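Mgp-operon protein 3 (Mycoplasma pneumoniae, PDB 6RJ1) probably takes part in adhesion of the bacterium to host cells, as the extracellular N-domain of the surface protein P40/P90. Local coordinates at residues S925-T930 with T950-I955; D954-T959 with F963-Q968. All coordinates share one frame; numbering follows the deposited sequence.

Contact 1: residues S925-T930 with T950-I955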
loop_
_atom_site.group_PDB
_atom_site.type_symbol
_atom_site.label_atom_id
_atom_site.label_comp_id
_atom_site.label_asym_id
_atom_site.label_seq_id
_atom_site.Cartn_x
_atom_site.Cartn_y
_atom_site.Cartn_z
ATOM N N SER A 925 12.688 24.886 -8.451
ATOM C CA SER A 925 11.264 25.003 -8.728
ATOM C C SER A 925 11.086 25.588 -10.135
ATOM O O SER A 925 9.960 25.846 -10.558
ATOM C CB SER A 925 10.602 25.898 -7.681
ATOM O OG SER A 925 11.214 27.178 -7.643
ATOM N N GLN A 926 12.189 25.768 -10.871
ATOM C CA GLN A 926 12.115 26.354 -12.198
ATOM C C GLN A 926 12.549 25.426 -13.334
ATOM O O GLN A 926 12.425 25.817 -14.498
ATOM C CB GLN A 926 12.917 27.677 -12.237
ATOM C CG GLN A 926 12.118 28.922 -11.828
ATOM C CD GLN A 926 11.733 28.956 -10.362
ATOM O OE1 GLN A 926 10.565 28.765 -9.995
ATOM N NE2 GLN A 926 12.704 29.197 -9.488
ATOM N N ASP A 927 13.037 24.211 -13.039
ATOM C CA ASP A 927 13.526 23.394 -14.147
ATOM C C ASP A 927 13.085 21.939 -14.168
ATOM O O ASP A 927 12.729 21.384 -13.135
ATOM C CB ASP A 927 15.059 23.464 -14.189
ATOM C CG ASP A 927 15.624 24.745 -14.773
ATOM O OD1 ASP A 927 15.081 25.226 -15.797
ATOM O OD2 ASP A 927 16.631 25.244 -14.231
ATOM N N ASP A 928 13.145 21.314 -15.357
ATOM C CA ASP A 928 12.800 19.904 -15.535
ATOM C C ASP A 928 14.054 19.059 -15.466
ATOM O O ASP A 928 14.981 19.269 -16.234
ATOM C CB ASP A 928 12.027 19.676 -16.839
ATOM C CG ASP A 928 10.647 20.299 -16.810
ATOM O OD1 ASP A 928 9.827 19.896 -15.938
ATOM O OD2 ASP A 928 10.382 21.190 -17.650
ATOM N N LEU A 929 14.092 18.127 -14.518
ATOM C CA LEU A 929 15.246 17.282 -14.272
ATOM C C LEU A 929 15.405 16.087 -15.229
ATOM O O LEU A 929 14.482 15.279 -15.377
ATOM C CB LEU A 929 15.197 16.816 -12.816
ATOM C CG LEU A 929 16.297 15.885 -12.356
ATOM C CD1 LEU A 929 17.532 16.652 -11.929
ATOM C CD2 LEU A 929 15.805 15.031 -11.245
ATOM N N THR A 930 16.607 15.960 -15.837
ATOM C CA THR A 930 16.983 14.829 -16.703
ATOM C C THR A 930 17.501 13.692 -15.797
ATOM O O THR A 930 17.247 12.509 -16.056
ATOM C CB THR A 930 18.029 15.273 -17.732
ATOM O OG1 THR A 930 17.508 16.364 -18.481
ATOM C CG2 THR A 930 18.450 14.162 -18.673
ATOM N N THR A 950 21.905 20.593 -25.204
ATOM C CA THR A 950 22.959 19.820 -24.538
ATOM C C THR A 950 22.551 19.417 -23.101
ATOM O O THR A 950 23.155 18.502 -22.530
ATOM C CB THR A 950 24.308 20.572 -24.575
ATOM O OG1 THR A 950 25.276 19.827 -23.830
ATOM C CG2 THR A 950 24.216 22.007 -24.031
ATOM N N GLY A 951 21.550 20.117 -22.546
ATOM C CA GLY A 951 21.059 19.921 -21.190
ATOM C C GLY A 951 21.888 20.723 -20.208
ATOM O O GLY A 951 23.110 20.559 -20.159
ATOM N N LYS A 952 21.236 21.625 -19.441
ATOM C CA LYS A 952 21.889 22.485 -18.451
ATOM C C LYS A 952 22.455 21.633 -17.301
ATOM O O LYS A 952 21.705 20.902 -16.650
ATOM C CB LYS A 952 20.908 23.560 -17.950
ATOM C CG LYS A 952 21.499 24.534 -16.942
ATOM C CD LYS A 952 20.421 25.262 -16.151
ATOM C CE LYS A 952 20.788 25.393 -14.691
ATOM N NZ LYS A 952 19.839 26.268 -13.958
ATOM N N VAL A 953 23.784 21.704 -17.086
ATOM C CA VAL A 953 24.471 20.918 -16.056
ATOM C C VAL A 953 24.934 21.785 -14.885
ATOM O O VAL A 953 25.664 22.753 -15.079
ATOM C CB VAL A 953 25.622 20.045 -16.631
ATOM C CG1 VAL A 953 26.278 19.206 -15.541
ATOM C CG2 VAL A 953 25.126 19.146 -17.759
ATOM N N ASP A 954 24.514 21.409 -13.667
ATOM C CA ASP A 954 24.869 22.065 -12.410
ATOM C C ASP A 954 25.775 21.132 -11.597
ATOM O O ASP A 954 25.474 19.945 -11.472
ATOM C CB ASP A 954 23.597 22.396 -11.595
ATOM C CG ASP A 954 22.958 23.762 -11.820
ATOM O OD1 ASP A 954 23.473 24.538 -12.664
ATOM O OD2 ASP A 954 21.950 24.062 -11.141
ATOM N N ILE A 955 26.883 21.666 -11.060
ATOM C CA ILE A 955 27.821 20.903 -10.230
ATOM C C ILE A 955 27.598 21.261 -8.761
ATOM O O ILE A 955 27.536 22.441 -8.408
ATOM C CB ILE A 955 29.308 21.102 -10.666
ATOM C CG1 ILE A 955 29.519 20.894 -12.203
ATOM C CG2 ILE A 955 30.275 20.241 -9.832
ATOM C CD1 ILE A 955 29.216 19.454 -12.826
#

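Contact 2: residues D954-T959 with F963-Q968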
loop_
_atom_site.group_PDB
_atom_site.type_symbol
_atom_site.label_atom_id
_atom_site.label_comp_id
_atom_site.label_asym_id
_atom_site.label_seq_id
_atom_site.Cartn_x
_atom_site.Cartn_y
_atom_site.Cartn_z
ATOM N N ASP A 954 24.514 21.409 -13.667
ATOM C CA ASP A 954 24.869 22.065 -12.410
ATOM C C ASP A 954 25.775 21.132 -11.597
ATOM O O ASP A 954 25.474 19.945 -11.472
ATOM C CB ASP A 954 23.597 22.396 -11.595
ATOM C CG ASP A 954 22.958 23.762 -11.820
ATOM O OD1 ASP A 954 23.473 24.538 -12.664
ATOM O OD2 ASP A 954 21.950 24.062 -11.141
ATOM N N ILE A 955 26.883 21.666 -11.060
ATOM C CA ILE A 955 27.821 20.903 -10.230
ATOM C C ILE A 955 27.598 21.261 -8.761
ATOM O O ILE A 955 27.536 22.441 -8.408
ATOM C CB ILE A 955 29.308 21.102 -10.666
ATOM C CG1 ILE A 955 29.519 20.894 -12.203
ATOM C CG2 ILE A 955 30.275 20.241 -9.832
ATOM C CD1 ILE A 955 29.216 19.454 -12.826
ATOM N N TYR A 956 27.500 20.233 -7.911
ATOM C CA TYR A 956 27.312 20.371 -6.472
ATOM C C TYR A 956 28.427 19.649 -5.705
ATOM O O TYR A 956 28.876 18.584 -6.131
ATOM C CB TYR A 956 25.940 19.815 -6.067
ATOM C CG TYR A 956 24.762 20.672 -6.489
ATOM C CD1 TYR A 956 24.268 20.623 -7.789
ATOM C CD2 TYR A 956 24.095 21.477 -5.569
ATOM C CE1 TYR A 956 23.162 21.382 -8.175
ATOM C CE2 TYR A 956 22.990 22.244 -5.943
ATOM C CZ TYR A 956 22.520 22.187 -7.247
ATOM O OH TYR A 956 21.417 22.920 -7.631
ATOM N N LYS A 957 28.879 20.235 -4.582
ATOM C CA LYS A 957 29.904 19.634 -3.736
ATOM C C LYS A 957 29.236 18.849 -2.608
ATOM O O LYS A 957 28.468 19.412 -1.830
ATOM C CB LYS A 957 30.862 20.693 -3.191
ATOM C CG LYS A 957 32.234 20.134 -2.837
ATOM C CD LYS A 957 32.516 20.222 -1.343
ATOM C CE LYS A 957 33.943 19.863 -1.003
ATOM N NZ LYS A 957 34.190 18.398 -1.074
ATOM N N ASN A 958 29.514 17.535 -2.563
ATOM C CA ASN A 958 29.013 16.535 -1.617
ATOM C C ASN A 958 29.842 16.522 -0.330
ATOM O O ASN A 958 31.002 16.101 -0.328
ATOM C CB ASN A 958 29.014 15.137 -2.273
ATOM C CG ASN A 958 28.248 14.052 -1.540
ATOM O OD1 ASN A 958 28.108 14.042 -0.307
ATOM N ND2 ASN A 958 27.747 13.087 -2.299
ATOM N N THR A 959 29.222 16.959 0.762
ATOM C CA THR A 959 29.836 17.030 2.080
ATOM C C THR A 959 29.067 16.081 3.013
ATOM O O THR A 959 28.200 16.506 3.786
ATOM C CB THR A 959 29.972 18.508 2.516
ATOM O OG1 THR A 959 30.687 19.224 1.495
ATOM C CG2 THR A 959 30.693 18.665 3.854
ATOM N N PHE A 963 24.779 19.056 0.139
ATOM C CA PHE A 963 25.200 19.643 -1.129
ATOM C C PHE A 963 25.164 21.150 -1.205
ATOM O O PHE A 963 24.248 21.784 -0.685
ATOM C CB PHE A 963 24.382 19.064 -2.280
ATOM C CG PHE A 963 24.616 17.601 -2.543
ATOM C CD1 PHE A 963 25.593 17.188 -3.437
ATOM C CD2 PHE A 963 23.829 16.634 -1.928
ATOM C CE1 PHE A 963 25.792 15.833 -3.698
ATOM C CE2 PHE A 963 24.028 15.279 -2.189
ATOM C CZ PHE A 963 25.009 14.887 -3.070
ATOM N N GLU A 964 26.148 21.709 -1.919
ATOM C CA GLU A 964 26.279 23.137 -2.168
ATOM C C GLU A 964 26.771 23.325 -3.590
ATOM O O GLU A 964 27.759 22.703 -3.983
ATOM C CB GLU A 964 27.249 23.777 -1.156
ATOM C CG GLU A 964 27.027 25.264 -0.907
ATOM C CD GLU A 964 25.753 25.624 -0.167
ATOM O OE1 GLU A 964 25.775 25.628 1.086
ATOM O OE2 GLU A 964 24.736 25.919 -0.837
ATOM N N LYS A 965 26.062 24.159 -4.366
ATOM C CA LYS A 965 26.357 24.451 -5.771
ATOM C C LYS A 965 27.724 25.111 -5.949
ATOM O O LYS A 965 28.057 26.054 -5.218
ATOM C CB LYS A 965 25.249 25.340 -6.365
ATOM C CG LYS A 965 25.312 25.556 -7.867
ATOM C CD LYS A 965 24.574 26.833 -8.242
ATOM C CE LYS A 965 24.889 27.331 -9.634
ATOM N NZ LYS A 965 24.143 26.587 -10.686
ATOM N N ASP A 966 28.514 24.605 -6.920
ATOM C CA ASP A 966 29.822 25.158 -7.255
ATOM C C ASP A 966 29.627 26.021 -8.489
ATOM O O ASP A 966 29.575 25.498 -9.597
ATOM C CB ASP A 966 30.861 24.046 -7.494
ATOM C CG ASP A 966 32.298 24.534 -7.526
ATOM O OD1 ASP A 966 32.641 25.318 -8.434
ATOM O OD2 ASP A 966 33.084 24.121 -6.650
ATOM N N ASP A 967 29.472 27.340 -8.288
ATOM C CA ASP A 967 29.240 28.344 -9.334
ATOM C C ASP A 967 30.328 28.360 -10.397
ATOM O O ASP A 967 30.009 28.512 -11.573
ATOM C CB ASP A 967 29.075 29.749 -8.720
ATOM C CG ASP A 967 28.092 29.843 -7.562
ATOM O OD1 ASP A 967 27.015 29.196 -7.632
ATOM O OD2 ASP A 967 28.392 30.576 -6.592
ATOM N N GLN A 968 31.603 28.197 -9.980
ATOM C CA GLN A 968 32.787 28.168 -10.842
ATOM C C GLN A 968 32.727 27.050 -11.877
ATOM O O GLN A 968 32.912 27.319 -13.063
ATOM C CB GLN A 968 34.046 27.997 -9.992
ATOM C CG GLN A 968 34.730 29.295 -9.641
ATOM C CD GLN A 968 36.157 29.273 -10.109
ATOM O OE1 GLN A 968 36.529 29.937 -11.085
ATOM N NE2 GLN A 968 36.981 28.488 -9.430
#

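Contact 1: residues S925-T930 with T950-I955
Asp927 and Lys952 meet through a single pair of charged atoms, the carboxylate oxygen OD2 of Asp927 lying 3.4 Å from NZ of Lys952. The hydrogen bond within this salt bridge is weak, and the attraction probably owes more to charge than to a well-directed N-H. Asp927 sits in the loop just ahead of strand 928-933, its CB turned toward the other segment. Lys952 begins strand 952-959 and starts out extended, CG opposite the backbone N (chi1 -178°), but a bend at chi3 (139°) turns its outer part, and the two side chains cross at about a right angle. The reach past strand 939-945 suits a lysine, whose four methylenes can carry an ammonium group across the width of an intervening strand, while a short aspartate holds its charge close to the main chain. Thr944 of that strand touches the side chain of Asp927 and shares a backbone hydrogen bond with Lys952. Both charged residues are partly exposed. The arrangement is a surface salt bridge from the loop leading into strand 928-933 to the first residue of strand 952-959, passing strand 939-945 between them at one end of a four-stranded antiparallel beta sheet.

Contact 2: residues D954-T959 with F963-Q968
The Tyr956 ring carries Lys965 over one face: CB of the lysine stands 4.3 Å from the ring centroid, 26° off the normal, a CH-pi contact. Phe963 CB and the Glu964 carbonyl carbon approach the same ring obliquely. Around the Phe963 ring the neighbours are likewise oblique, with Tyr956 CB 3.7 Å from Phe963 CD1 and the Asn958 amide plane inclined 49° to the ring. The side chains of Tyr956, Lys965, Asn958 and Phe963 share one face of an antiparallel beta hairpin, strands 952-959 and 962-965, in which Tyr956-Lys965 and Asn958-Phe963 are non-hydrogen-bonded pairs flanking the hydrogen-bonded pair Lys957-Glu964. Aromatic residues suit this face because Ile922 of strand 922-924 packs against both rings; Asn958 lays CB and ND2 against CE1 and CZ of Phe963, while its OD1 accepts from Gly961 N in the turn. On the other face, Lys957 and Glu964 suit a more exposed position.

Lys957 N donates to Glu964 O at 2.8 Å, and Glu964 N returns a longer, more bent bond to Lys957 O. Asp966 N donates a further backbone bond to Ile955 O, 2.8 Å and nearly straight at 177°. Asp966 is also the N-cap of helix 967-974, its short side chain bringing OD1 to accept from Leu969 N. Lys965 leaves its backbone with CG anti to N and runs extended until chi4 bends it toward Asp954. A second lysine, Lys974, pairs with the same carboxylate oxygen, which probably favours the charged form of this buried aspartate; Lys965 NZ lies 2.9 Å from Asp954 OD1.

How the contacts relate
The two contacts belong to one four-stranded antiparallel sheet near the C-terminus, ordered 928-933, 939-945, 952-959, 962-965, and their centres are 14 Å apart. Strand 952-959 serves both: contact 1 uses its beginning and contact 2 the rest, and Asp954 and Ile955 lie in both ranges but touch across only contact 2. Along the chain, contact 1 comes first and reaches back across strand 939-945 to the loop before the first strand, whereas contact 2 pairs the third strand with the fourth and leads into helix 967-974. In this adhesion protein contact 1 is thus one surface ion pair at the strand's start, contact 2 a hairpin along its remainder.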